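Local coordinates for Mgp-operon protein 3 (Mycoplasma pneumoniae, PDB 6RJ1) that is a cell-adhesion protein of the mycoplasma membrane, also called P40/P90, that probably takes part in attachment to host cells, at residues F778-P790 with L851-Y865. Numbering follows the deposited sequence.
Sequences FGTGLKAGVDPAP and LKDVTYIAESGLWFY
Tyr856 has CG anti to the backbone N (chi1 -179°), which carries its ring across to Gly785. Trp863 and Tyr865 instead have CG anti to the carbonyl carbon, and their rings also reach strand 779-786. Gly785 CA sits over the centre of the Tyr856 ring, 3.5 Å from the centroid, as a CH-pi contact. Beyond it, Tyr856 OH donates to Val786 O at 2.7 Å, from above the carbonyl plane. Arg895 also bonds this hydroxyl. Trp863 NE1 gives a weak, bent bond to Lys783 O (3.0 Å, 128° at the hydrogen). Tyr865 OH meets Gly781 O at 2.7 Å, almost in line with the C=O bond. Lys783 CG lies 3.6 Å from Val854 CG1, and this same methyl lies over the centre of one face of the Tyr865 ring. At the far end, Pro788 CD packs on Gly861 CA in the G1-bulge turn of the 851-865 hairpin.

The two segments belong to separate antiparallel sheets packed face to face. No backbone hydrogen bond joins them. Aromatic and aliphatic packing joins the sheets, two tyrosine hydroxyls bind main-chain carbonyls of strand 779-786, and the indole N-H adds a weaker link.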
# COMPACT_ATOMS: atom_id res chain seq x y z
N PHE A 778 4.28 4.89 -4.13
CA PHE A 778 4.66 4.13 -2.95
C PHE A 778 4.75 5.09 -1.77
O PHE A 778 5.19 6.22 -1.93
CB PHE A 778 5.99 3.41 -3.23
CG PHE A 778 6.78 2.91 -2.05
CD1 PHE A 778 6.52 1.67 -1.49
CD2 PHE A 778 7.84 3.65 -1.54
CE1 PHE A 778 7.27 1.19 -0.42
CE2 PHE A 778 8.59 3.17 -0.47
CZ PHE A 778 8.30 1.94 0.09
N GLY A 779 4.31 4.64 -0.61
CA GLY A 779 4.31 5.43 0.61
C GLY A 779 4.95 4.68 1.76
O GLY A 779 4.66 3.50 1.95
N THR A 780 5.82 5.36 2.51
CA THR A 780 6.57 4.76 3.62
C THR A 780 6.85 5.75 4.75
O THR A 780 6.87 6.97 4.52
CB THR A 780 7.88 4.11 3.06
OG1 THR A 780 8.51 3.31 4.06
CG2 THR A 780 8.87 5.15 2.53
N GLY A 781 7.12 5.21 5.92
CA GLY A 781 7.55 5.94 7.11
C GLY A 781 6.56 6.89 7.73
O GLY A 781 6.92 8.04 7.99
N LEU A 782 5.34 6.42 8.05
CA LEU A 782 4.40 7.30 8.73
C LEU A 782 4.86 7.51 10.18
O LEU A 782 5.13 6.54 10.90
CB LEU A 782 2.95 6.80 8.70
CG LEU A 782 1.98 7.76 9.38
CD1 LEU A 782 1.30 8.67 8.40
CD2 LEU A 782 1.01 7.04 10.23
N LYS A 783 5.02 8.79 10.57
CA LYS A 783 5.42 9.17 11.92
C LYS A 783 4.66 10.40 12.35
O LYS A 783 4.65 11.41 11.65
CB LYS A 783 6.93 9.44 12.01
CG LYS A 783 7.66 8.59 13.03
CD LYS A 783 7.48 9.03 14.46
CE LYS A 783 8.44 8.30 15.38
NZ LYS A 783 8.24 6.82 15.36
N ALA A 784 4.02 10.31 13.51
CA ALA A 784 3.27 11.41 14.11
C ALA A 784 4.21 12.25 14.96
O ALA A 784 5.28 11.77 15.36
CB ALA A 784 2.14 10.87 14.96
N GLY A 785 3.80 13.47 15.24
CA GLY A 785 4.57 14.39 16.07
C GLY A 785 3.78 15.56 16.61
O GLY A 785 3.08 16.22 15.84
N VAL A 786 3.92 15.85 17.92
CA VAL A 786 3.27 16.99 18.59
C VAL A 786 4.16 18.21 18.40
O VAL A 786 5.33 18.20 18.81
CB VAL A 786 2.96 16.74 20.09
CG1 VAL A 786 2.27 17.94 20.73
CG2 VAL A 786 2.11 15.49 20.28
N ASP A 787 3.62 19.26 17.76
CA ASP A 787 4.31 20.52 17.49
C ASP A 787 4.79 21.16 18.81
O ASP A 787 3.97 21.35 19.72
CB ASP A 787 3.40 21.47 16.68
CG ASP A 787 3.98 22.83 16.33
OD1 ASP A 787 5.13 22.89 15.84
OD2 ASP A 787 3.26 23.85 16.53
N PRO A 788 6.11 21.43 18.97
CA PRO A 788 6.60 22.01 20.23
C PRO A 788 6.20 23.47 20.45
O PRO A 788 6.16 23.93 21.59
CB PRO A 788 8.12 21.86 20.14
CG PRO A 788 8.40 21.82 18.68
CD PRO A 788 7.21 21.23 18.00
N ALA A 789 5.93 24.21 19.35
CA ALA A 789 5.56 25.62 19.34
C ALA A 789 4.28 25.88 20.16
O ALA A 789 3.34 25.08 20.08
CB ALA A 789 5.37 26.11 17.91
N PRO A 790 4.24 26.96 20.98
CA PRO A 790 3.04 27.21 21.79
C PRO A 790 1.84 27.68 20.96
O PRO A 790 1.99 28.42 19.99
CB PRO A 790 3.50 28.28 22.78
CG PRO A 790 4.59 29.00 22.09
CD PRO A 790 5.27 27.99 21.21
N LEU A 851 14.39 2.45 3.65
CA LEU A 851 14.14 3.12 4.92
C LEU A 851 14.35 2.18 6.10
O LEU A 851 13.71 1.13 6.18
CB LEU A 851 12.75 3.78 4.97
CG LEU A 851 12.38 4.46 6.29
CD1 LEU A 851 12.96 5.85 6.39
CD2 LEU A 851 10.90 4.51 6.46
N LYS A 852 15.27 2.54 7.00
CA LYS A 852 15.53 1.70 8.15
C LYS A 852 14.94 2.29 9.43
O LYS A 852 14.52 1.53 10.30
CB LYS A 852 17.03 1.33 8.26
CG LYS A 852 17.84 2.08 9.31
CD LYS A 852 18.49 1.09 10.26
CE LYS A 852 19.70 1.65 10.95
NZ LYS A 852 20.49 0.58 11.62
N ASP A 853 14.84 3.63 9.52
CA ASP A 853 14.32 4.25 10.74
C ASP A 853 13.66 5.62 10.54
O ASP A 853 14.07 6.39 9.67
CB ASP A 853 15.44 4.34 11.79
CG ASP A 853 15.05 5.06 13.06
OD1 ASP A 853 14.27 4.48 13.86
OD2 ASP A 853 15.50 6.21 13.25
N VAL A 854 12.64 5.91 11.36
CA VAL A 854 11.99 7.22 11.41
C VAL A 854 11.95 7.64 12.87
O VAL A 854 11.54 6.85 13.72
CB VAL A 854 10.58 7.32 10.77
CG1 VAL A 854 10.24 8.78 10.52
CG2 VAL A 854 10.49 6.53 9.47
N THR A 855 12.39 8.88 13.15
CA THR A 855 12.44 9.44 14.50
C THR A 855 11.86 10.84 14.49
O THR A 855 12.09 11.58 13.54
CB THR A 855 13.90 9.48 15.00
OG1 THR A 855 14.50 8.20 14.81
CG2 THR A 855 14.00 9.87 16.46
N TYR A 856 11.14 11.20 15.56
CA TYR A 856 10.62 12.55 15.75
C TYR A 856 11.27 13.11 17.00
O TYR A 856 11.29 12.43 18.04
CB TYR A 856 9.09 12.55 15.87
CG TYR A 856 8.49 13.93 16.05
CD1 TYR A 856 8.33 14.79 14.97
CD2 TYR A 856 8.06 14.36 17.30
CE1 TYR A 856 7.75 16.05 15.13
CE2 TYR A 856 7.50 15.63 17.48
CZ TYR A 856 7.34 16.47 16.38
OH TYR A 856 6.75 17.70 16.53
N ILE A 857 11.85 14.32 16.91
CA ILE A 857 12.49 14.99 18.04
C ILE A 857 11.55 16.05 18.57
O ILE A 857 11.37 17.09 17.92
CB ILE A 857 13.91 15.51 17.69
CG1 ILE A 857 14.85 14.37 17.17
CG2 ILE A 857 14.54 16.30 18.85
CD1 ILE A 857 15.13 13.12 18.13
N ALA A 858 10.90 15.76 19.71
CA ALA A 858 9.89 16.58 20.39
C ALA A 858 10.25 18.07 20.54
O ALA A 858 9.44 18.92 20.18
CB ALA A 858 9.60 15.99 21.76
N GLU A 859 11.45 18.36 21.05
CA GLU A 859 11.97 19.70 21.33
C GLU A 859 12.17 20.57 20.08
O GLU A 859 11.98 21.78 20.15
CB GLU A 859 13.26 19.67 22.19
CG GLU A 859 14.19 18.47 22.00
CD GLU A 859 13.93 17.25 22.85
OE1 GLU A 859 14.91 16.61 23.30
OE2 GLU A 859 12.74 16.90 23.06
N SER A 860 12.58 19.95 18.95
CA SER A 860 12.83 20.65 17.69
C SER A 860 11.66 20.56 16.70
O SER A 860 11.57 21.39 15.79
CB SER A 860 14.14 20.19 17.05
OG SER A 860 14.14 18.83 16.66
N GLY A 861 10.79 19.58 16.90
CA GLY A 861 9.63 19.32 16.04
C GLY A 861 10.01 18.80 14.66
O GLY A 861 9.27 19.01 13.70
N LEU A 862 11.17 18.12 14.57
CA LEU A 862 11.73 17.59 13.33
C LEU A 862 11.72 16.09 13.27
O LEU A 862 12.01 15.41 14.26
CB LEU A 862 13.17 18.09 13.10
CG LEU A 862 13.41 19.59 13.20
CD1 LEU A 862 14.88 19.89 13.30
CD2 LEU A 862 12.78 20.34 12.04
N TRP A 863 11.41 15.58 12.09
CA TRP A 863 11.41 14.16 11.77
C TRP A 863 12.73 13.85 11.06
O TRP A 863 13.21 14.66 10.26
CB TRP A 863 10.25 13.83 10.82
CG TRP A 863 8.87 13.88 11.42
CD1 TRP A 863 8.17 12.82 11.92
CD2 TRP A 863 7.98 15.00 11.43
NE1 TRP A 863 6.90 13.22 12.27
CE2 TRP A 863 6.75 14.55 11.97
CE3 TRP A 863 8.09 16.34 11.02
CZ2 TRP A 863 5.65 15.41 12.14
CZ3 TRP A 863 7.01 17.19 11.19
CH2 TRP A 863 5.80 16.72 11.74
N PHE A 864 13.31 12.68 11.36
CA PHE A 864 14.55 12.22 10.74
C PHE A 864 14.33 10.84 10.13
O PHE A 864 13.96 9.91 10.84
CB PHE A 864 15.72 12.23 11.74
CG PHE A 864 16.07 13.61 12.24
CD1 PHE A 864 16.83 14.48 11.46
CD2 PHE A 864 15.65 14.04 13.50
CE1 PHE A 864 17.14 15.76 11.92
CE2 PHE A 864 15.97 15.32 13.96
CZ PHE A 864 16.72 16.18 13.17
N TYR A 865 14.50 10.75 8.81
CA TYR A 865 14.33 9.52 8.02
C TYR A 865 15.68 8.93 7.66
O TYR A 865 16.43 9.53 6.89
CB TYR A 865 13.50 9.79 6.76
CG TYR A 865 12.03 9.99 7.02
CD1 TYR A 865 11.54 11.20 7.52
CD2 TYR A 865 11.12 8.97 6.77
CE1 TYR A 865 10.18 11.37 7.78
CE2 TYR A 865 9.76 9.14 7.01
CZ TYR A 865 9.29 10.34 7.52
OH TYR A 865 7.95 10.50 7.77